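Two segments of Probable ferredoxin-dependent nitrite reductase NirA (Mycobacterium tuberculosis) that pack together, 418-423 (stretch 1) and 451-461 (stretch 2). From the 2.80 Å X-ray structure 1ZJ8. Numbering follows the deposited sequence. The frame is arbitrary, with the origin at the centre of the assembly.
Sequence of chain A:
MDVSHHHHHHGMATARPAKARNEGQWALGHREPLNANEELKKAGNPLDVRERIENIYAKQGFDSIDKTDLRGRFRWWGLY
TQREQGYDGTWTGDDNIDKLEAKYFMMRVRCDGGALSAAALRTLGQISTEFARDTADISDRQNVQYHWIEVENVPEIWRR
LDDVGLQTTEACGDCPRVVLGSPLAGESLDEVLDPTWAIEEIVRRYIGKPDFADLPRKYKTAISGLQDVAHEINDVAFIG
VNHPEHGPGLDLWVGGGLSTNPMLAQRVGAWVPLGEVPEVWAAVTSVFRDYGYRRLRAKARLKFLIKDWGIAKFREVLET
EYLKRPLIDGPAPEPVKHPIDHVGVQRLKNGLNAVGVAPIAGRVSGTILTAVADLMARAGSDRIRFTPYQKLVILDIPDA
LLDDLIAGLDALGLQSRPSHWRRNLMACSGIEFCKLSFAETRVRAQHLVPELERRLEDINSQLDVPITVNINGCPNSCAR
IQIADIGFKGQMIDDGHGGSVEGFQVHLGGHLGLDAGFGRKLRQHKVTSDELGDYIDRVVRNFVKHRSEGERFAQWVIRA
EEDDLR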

# COMPACT_ATOMS: atom_id res chain seq x y z
N PRO A 418 15.27 -9.96 -11.44
CA PRO A 418 15.31 -10.75 -10.22
C PRO A 418 14.78 -12.15 -10.44
O PRO A 418 14.11 -12.42 -11.43
CB PRO A 418 14.37 -9.99 -9.29
CG PRO A 418 13.36 -9.39 -10.22
CD PRO A 418 14.09 -9.08 -11.49
N SER A 419 15.06 -13.03 -9.49
CA SER A 419 14.42 -14.32 -9.41
C SER A 419 12.94 -14.11 -9.10
O SER A 419 12.56 -13.06 -8.60
CB SER A 419 15.07 -15.19 -8.31
OG SER A 419 14.64 -14.78 -7.02
N HIS A 420 12.14 -15.12 -9.43
CA HIS A 420 10.71 -15.16 -9.11
C HIS A 420 10.44 -14.67 -7.71
O HIS A 420 9.59 -13.82 -7.46
CB HIS A 420 10.21 -16.62 -9.16
CG HIS A 420 10.19 -17.19 -10.53
ND1 HIS A 420 9.09 -17.07 -11.37
CD2 HIS A 420 11.14 -17.83 -11.25
CE1 HIS A 420 9.36 -17.63 -12.53
NE2 HIS A 420 10.60 -18.10 -12.49
N TRP A 421 11.20 -15.28 -6.80
CA TRP A 421 11.06 -15.11 -5.36
C TRP A 421 11.28 -13.70 -4.93
O TRP A 421 10.47 -13.13 -4.22
CB TRP A 421 12.04 -16.02 -4.61
CG TRP A 421 11.81 -17.40 -5.02
CD1 TRP A 421 12.63 -18.20 -5.76
CD2 TRP A 421 10.60 -18.14 -4.82
NE1 TRP A 421 12.03 -19.41 -5.99
CE2 TRP A 421 10.78 -19.40 -5.43
CE3 TRP A 421 9.39 -17.85 -4.18
CZ2 TRP A 421 9.80 -20.36 -5.43
CZ3 TRP A 421 8.41 -18.82 -4.15
CH2 TRP A 421 8.62 -20.06 -4.78
N ARG A 422 12.40 -13.13 -5.35
CA ARG A 422 12.69 -11.73 -5.01
C ARG A 422 11.69 -10.78 -5.64
O ARG A 422 11.34 -9.75 -5.09
CB ARG A 422 14.08 -11.38 -5.49
CG ARG A 422 14.58 -10.03 -5.04
CD ARG A 422 15.74 -9.64 -5.93
NE ARG A 422 16.85 -9.07 -5.19
CZ ARG A 422 17.67 -9.77 -4.40
NH1 ARG A 422 17.54 -11.10 -4.24
NH2 ARG A 422 18.64 -9.12 -3.77
N ARG A 423 11.27 -11.13 -6.85
CA ARG A 423 10.37 -10.33 -7.60
C ARG A 423 9.00 -10.27 -6.98
O ARG A 423 8.41 -9.22 -6.87
CB ARG A 423 10.22 -10.94 -8.99
CG ARG A 423 9.15 -10.25 -9.77
CD ARG A 423 9.38 -10.43 -11.19
NE ARG A 423 8.38 -9.74 -11.97
CZ ARG A 423 8.39 -9.73 -13.29
NH1 ARG A 423 9.31 -10.40 -13.97
NH2 ARG A 423 7.44 -9.07 -13.94
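Stretch 2, residues 451-461: ELERRLEDINS

Stretch 2 enters as the last part of a helix that begins earlier in the chain and lies across the first turn of the helix opened by stretch 1. Its path from Glu451 to Asn460 runs roughly crosswise to the CA path of stretch 1. The two backbones come nearest at Trp421 and Glu453, whose CA atoms are 6.5 Å apart, and together the stretches bury 372 Å², a quarter of it contributed by Trp421.

Helical geometry holds from Glu451 through Arg455, with Arg455 N bonded to Glu451 O at 2.7 Å. Glu451 itself is out of reach of stretch 1. Its extended side chain turns to its own helix instead, where Glu451 OE2 forms a salt bridge with Arg455 NH2 at 3.2 Å. Leu452 is the first residue to make contact. Its CA-to-CB bond points toward stretch 1 and sets Leu452 CB over one face of the Trp421 indole, 3.9 Å from Trp421 CG; the same CB stands 4.1 Å from the centroid of the five-membered ring and only 18° off the ring normal, a CH-pi contact.

Glu453 makes both hydrogen bonds between the stretches. Its CA-to-CB bond points sideways, but with chi1 at -88° and chi2 at 171° (t) the carboxylate comes nearer to stretch 1. There Glu453 OE2 accepts two hydrogen bonds, from Ser419 OG at 2.8 Å and from Arg422 NH1 at 3.0 Å, the latter also a salt bridge with the carboxylate at the edge of the guanidinium. Ser419 OG is at the same time the N-cap of the stretch 1 helix, accepting from Arg422 N at 3.2 Å, so one hydroxyl links the start of that helix to the acidic side chain. The backbone of Glu453 is also close to the indole, with its N 4.1 Å from Trp421 CD1.

Arg454 and Arg455 make no contact with stretch 1. At Leu456 the chain leaves helical phi/psi (-121/19), although Leu456 N still bonds to Leu452 O at 3.0 Å. The Leu456 CA-to-CB bond points toward stretch 1, and CD1 reaches 3.4 Å from Trp421 CZ2, on the six-membered ring. Leu452 and Leu456, four residues apart, thus both pack against the one tryptophan.

Beyond this point the backbone is a weakly bonded helical segment, about Glu457 to Asn460, in which Asn460 N reaches Glu457 O at 3.0 Å. Glu457, Asp458 and Ile459 stay clear of stretch 1. Asn460, with chi1 t (-176°), returns to it: OD1 lies near the plane of the His420 imidazole, at its edge, 3.2 Å from CD2. The Ser461 CA-to-CB bond points away, and the contact ends.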

# COMPACT_ATOMS: atom_id res chain seq x y z
N GLU A 451 17.46 -17.60 0.62
CA GLU A 451 17.23 -19.02 0.96
C GLU A 451 16.43 -19.71 -0.15
O GLU A 451 16.92 -20.67 -0.75
CB GLU A 451 16.50 -19.21 2.29
CG GLU A 451 16.50 -20.67 2.75
CD GLU A 451 15.72 -20.91 4.03
OE1 GLU A 451 15.59 -19.99 4.87
OE2 GLU A 451 15.22 -22.05 4.18
N LEU A 452 15.24 -19.18 -0.42
CA LEU A 452 14.36 -19.68 -1.48
C LEU A 452 15.06 -19.73 -2.83
O LEU A 452 14.96 -20.73 -3.55
CB LEU A 452 13.12 -18.79 -1.57
CG LEU A 452 12.18 -18.85 -0.36
CD1 LEU A 452 11.00 -17.88 -0.48
CD2 LEU A 452 11.67 -20.27 -0.13
N GLU A 453 15.79 -18.67 -3.15
CA GLU A 453 16.51 -18.58 -4.41
C GLU A 453 17.45 -19.76 -4.63
O GLU A 453 17.40 -20.40 -5.67
CB GLU A 453 17.29 -17.26 -4.47
CG GLU A 453 16.49 -16.10 -5.04
CD GLU A 453 17.20 -14.76 -4.90
OE1 GLU A 453 18.31 -14.78 -4.29
OE2 GLU A 453 16.67 -13.71 -5.38
N ARG A 454 18.29 -20.07 -3.65
CA ARG A 454 19.26 -21.17 -3.78
C ARG A 454 18.64 -22.54 -3.46
O ARG A 454 18.96 -23.54 -4.09
CB ARG A 454 20.48 -20.92 -2.87
CG ARG A 454 20.22 -20.94 -1.35
CD ARG A 454 21.41 -20.50 -0.50
NE ARG A 454 20.98 -20.30 0.88
CZ ARG A 454 20.76 -19.12 1.47
NH1 ARG A 454 20.98 -17.96 0.84
NH2 ARG A 454 20.31 -19.09 2.72
N ARG A 455 17.72 -22.57 -2.50
CA ARG A 455 17.08 -23.81 -2.09
C ARG A 455 16.19 -24.46 -3.17
O ARG A 455 15.98 -25.67 -3.16
CB ARG A 455 16.25 -23.58 -0.82
CG ARG A 455 16.48 -24.61 0.22
CD ARG A 455 15.20 -25.22 0.69
NE ARG A 455 14.88 -24.76 2.02
CZ ARG A 455 14.34 -25.52 2.96
NH1 ARG A 455 14.07 -26.80 2.72
NH2 ARG A 455 14.10 -25.00 4.15
N LEU A 456 15.65 -23.65 -4.07
CA LEU A 456 14.74 -24.10 -5.10
C LEU A 456 15.28 -23.82 -6.49
O LEU A 456 14.53 -23.80 -7.47
CB LEU A 456 13.39 -23.37 -4.98
CG LEU A 456 12.52 -23.70 -3.77
CD1 LEU A 456 11.45 -22.64 -3.61
CD2 LEU A 456 11.89 -25.07 -3.92
N GLU A 457 16.58 -23.59 -6.60
CA GLU A 457 17.20 -23.40 -7.91
C GLU A 457 17.07 -24.71 -8.73
O GLU A 457 16.72 -24.69 -9.91
CB GLU A 457 18.66 -22.97 -7.72
CG GLU A 457 19.48 -22.92 -8.99
CD GLU A 457 20.12 -24.25 -9.38
OE1 GLU A 457 20.17 -25.19 -8.56
OE2 GLU A 457 20.57 -24.34 -10.54
N ASP A 458 17.37 -25.82 -8.07
CA ASP A 458 16.86 -27.17 -8.36
C ASP A 458 15.74 -27.23 -9.39
O ASP A 458 15.85 -27.90 -10.42
CB ASP A 458 16.36 -27.67 -7.00
CG ASP A 458 15.64 -28.98 -7.06
OD1 ASP A 458 14.96 -29.29 -8.06
OD2 ASP A 458 15.75 -29.72 -6.05
N ILE A 459 14.65 -26.52 -9.10
CA ILE A 459 13.37 -26.64 -9.78
C ILE A 459 13.02 -25.44 -10.66
O ILE A 459 12.06 -25.48 -11.43
CB ILE A 459 12.23 -26.83 -8.72
CG1 ILE A 459 11.28 -27.95 -9.15
CG2 ILE A 459 11.47 -25.51 -8.39
CD1 ILE A 459 11.86 -29.34 -8.95
N ASN A 460 13.77 -24.35 -10.51
CA ASN A 460 13.47 -23.07 -11.18
C ASN A 460 13.18 -23.17 -12.69
O ASN A 460 12.35 -22.44 -13.22
CB ASN A 460 14.61 -22.08 -10.95
CG ASN A 460 14.31 -20.70 -11.52
OD1 ASN A 460 13.17 -20.24 -11.52
ND2 ASN A 460 15.35 -20.03 -12.00
N SER A 461 13.88 -24.08 -13.36
CA SER A 461 13.62 -24.42 -14.75
C SER A 461 12.11 -24.58 -15.07
O SER A 461 11.63 -24.07 -16.10
CB SER A 461 14.38 -25.72 -15.08
OG SER A 461 14.25 -26.69 -14.04